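Putative phosphosugar isomerase (Silicibacter pomeroyi DSS-3, PDB 3FJ1) is of unknown function but probably binds a phosphosugar or related carbohydrate derivative. Local coordinates at residues A[207-212]-A[251-256]. Sequence-based numbering, arbitrary orientation.
Sequences SLFTLG and VEEGFP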
loop_
_atom_site.group_PDB
_atom_site.type_symbol
_atom_site.label_atom_id
_atom_site.label_comp_id
_atom_site.label_asym_id
_atom_site.label_seq_id
_atom_site.Cartn_x
_atom_site.Cartn_y
_atom_site.Cartn_z
ATOM N N SER A 207 -6.785 12.497 -17.519
ATOM C CA SER A 207 -6.513 11.761 -16.274
ATOM C C SER A 207 -6.185 10.352 -16.739
ATOM O O SER A 207 -6.516 9.983 -17.867
ATOM C CB SER A 207 -7.707 11.722 -15.341
ATOM O OG SER A 207 -7.829 12.945 -14.687
ATOM N N LEU A 208 -5.633 9.535 -15.854
ATOM C CA LEU A 208 -5.193 8.225 -16.288
ATOM C C LEU A 208 -5.386 7.159 -15.239
ATOM O O LEU A 208 -5.080 7.380 -14.082
ATOM C CB LEU A 208 -3.715 8.306 -16.641
ATOM C CG LEU A 208 -3.013 7.005 -17.052
ATOM C CD1 LEU A 208 -3.546 6.544 -18.418
ATOM C CD2 LEU A 208 -1.497 7.171 -17.040
ATOM N N PHE A 209 -5.882 5.987 -15.662
ATOM C CA PHE A 209 -5.918 4.819 -14.813
ATOM C C PHE A 209 -4.862 3.819 -15.284
ATOM O O PHE A 209 -4.742 3.542 -16.470
ATOM C CB PHE A 209 -7.300 4.161 -14.794
ATOM C CG PHE A 209 -8.379 5.055 -14.261
ATOM C CD1 PHE A 209 -8.379 5.416 -12.932
ATOM C CD2 PHE A 209 -9.401 5.502 -15.083
ATOM C CE1 PHE A 209 -9.384 6.228 -12.412
ATOM C CE2 PHE A 209 -10.402 6.322 -14.591
ATOM C CZ PHE A 209 -10.388 6.687 -13.241
ATOM N N THR A 210 -4.016 3.382 -14.366
ATOM C CA THR A 210 -3.026 2.334 -14.660
ATOM C C THR A 210 -3.432 1.041 -13.945
ATOM O O THR A 210 -4.022 1.073 -12.859
ATOM C CB THR A 210 -1.611 2.771 -14.256
ATOM O OG1 THR A 210 -1.581 3.062 -12.850
ATOM C CG2 THR A 210 -1.211 4.023 -15.079
ATOM N N LEU A 211 -3.147 -0.085 -14.591
ATOM C CA LEU A 211 -3.420 -1.393 -14.041
ATOM C C LEU A 211 -2.170 -2.255 -14.055
ATOM O O LEU A 211 -1.287 -2.121 -14.906
ATOM C CB LEU A 211 -4.511 -2.128 -14.838
ATOM C CG LEU A 211 -5.847 -1.436 -15.097
ATOM C CD1 LEU A 211 -6.786 -2.408 -15.911
ATOM C CD2 LEU A 211 -6.501 -0.998 -13.822
ATOM N N GLY A 212 -2.125 -3.167 -13.101
ATOM C CA GLY A 212 -1.084 -4.168 -13.021
ATOM C C GLY A 212 -1.691 -5.416 -12.387
ATOM O O GLY A 212 -2.788 -5.378 -11.869
ATOM N N VAL A 251 -15.118 2.686 -15.813
ATOM C CA VAL A 251 -15.738 2.958 -17.115
ATOM C C VAL A 251 -16.507 4.294 -17.167
ATOM O O VAL A 251 -16.383 5.066 -18.131
ATOM C CB VAL A 251 -16.723 1.838 -17.501
ATOM C CG1 VAL A 251 -17.447 2.201 -18.783
ATOM C CG2 VAL A 251 -16.003 0.485 -17.620
ATOM N N GLU A 252 -17.305 4.562 -16.139
ATOM C CA GLU A 252 -18.101 5.801 -16.059
ATOM C C GLU A 252 -17.223 7.076 -15.987
ATOM O O GLU A 252 -17.655 8.169 -16.362
ATOM C CB GLU A 252 -19.043 5.696 -14.839
ATOM C CG GLU A 252 -20.099 6.801 -14.685
ATOM C CD GLU A 252 -21.015 6.617 -13.462
ATOM O OE1 GLU A 252 -21.251 5.463 -13.034
ATOM O OE2 GLU A 252 -21.516 7.636 -12.933
ATOM N N GLU A 253 -15.986 6.933 -15.506
ATOM C CA GLU A 253 -15.072 8.062 -15.411
ATOM C C GLU A 253 -14.680 8.602 -16.784
ATOM O O GLU A 253 -14.402 9.787 -16.925
ATOM C CB GLU A 253 -13.824 7.671 -14.623
ATOM C CG GLU A 253 -14.026 7.654 -13.133
ATOM C CD GLU A 253 -14.112 9.060 -12.580
ATOM O OE1 GLU A 253 -13.067 9.748 -12.514
ATOM O OE2 GLU A 253 -15.231 9.482 -12.234
ATOM N N GLY A 254 -14.640 7.723 -17.777
ATOM C CA GLY A 254 -14.304 8.113 -19.140
ATOM C C GLY A 254 -12.850 8.505 -19.386
ATOM O O GLY A 254 -12.575 9.297 -20.293
ATOM N N PHE A 255 -11.919 7.977 -18.588
ATOM C CA PHE A 255 -10.509 8.248 -18.797
ATOM C C PHE A 255 -9.767 7.022 -19.356
ATOM O O PHE A 255 -10.221 5.876 -19.162
ATOM C CB PHE A 255 -9.854 8.728 -17.510
ATOM C CG PHE A 255 -10.448 10.009 -16.996
ATOM C CD1 PHE A 255 -10.314 11.188 -17.728
ATOM C CD2 PHE A 255 -11.150 10.040 -15.803
ATOM C CE1 PHE A 255 -10.867 12.371 -17.266
ATOM C CE2 PHE A 255 -11.702 11.223 -15.329
ATOM C CZ PHE A 255 -11.577 12.388 -16.071
ATOM N N PRO A 256 -8.634 7.264 -20.054
ATOM C CA PRO A 256 -7.886 6.148 -20.622
ATOM C C PRO A 256 -7.328 5.211 -19.539
ATOM O O PRO A 256 -6.956 5.644 -18.426
ATOM C CB PRO A 256 -6.715 6.819 -21.367
ATOM C CG PRO A 256 -7.064 8.237 -21.490
ATOM C CD PRO A 256 -7.998 8.557 -20.362
#
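CB of S207 sits over the centre of the F255 ring, 3.5 Å from its centroid and 11° off the ring normal, a CH-pi contact that a side chain this small allows. On the opposite face, nearer the ring's margin than its middle, lies the carbonyl oxygen of E253. F209 CE2 lies at the edge of the F255 ring, 4.0 Å from F255 CD2, and also touches F255 CB. F209, with CG anti to its carbonyl carbon (chi1 -62°), carries its ring across to 251-256, where CB of E253 reaches the ring edge at 3.7 Å from F209 CE2. E253 thus offers methylenes to an apolar neighbour, its chain bending at chi2. An alanine in place of F255 would remove the ring over S207 and would probably loosen the packing beside F209. The backbones are joined by one hydrogen bond, F209 N to P256 O (3.0 Å), the N-H pointing straight at the oxygen (176°). P256, lacking an N-H, instead brings CD to 3.2 Å from S207 O. L208 CD1 rests 3.5 Å from P256 O; buried against M198 and F227, this position suits a branched apolar side chain. Farther out, G254 leaves the short helix with positive phi, which suits glycine, and R205 hydrogen-bonds to the carbonyls of E253 and G254. P256 also packs on helix 196-204. F209 also hydrogen-bonds through its backbone to L258, so the contact marks where the chain enters strand 257-259 alongside 208-212, neighbours in the five-stranded parallel sheet of the second SIS domain, an alpha-beta-alpha sandwich with flavodoxin-like strand order 2-1-3-4-5.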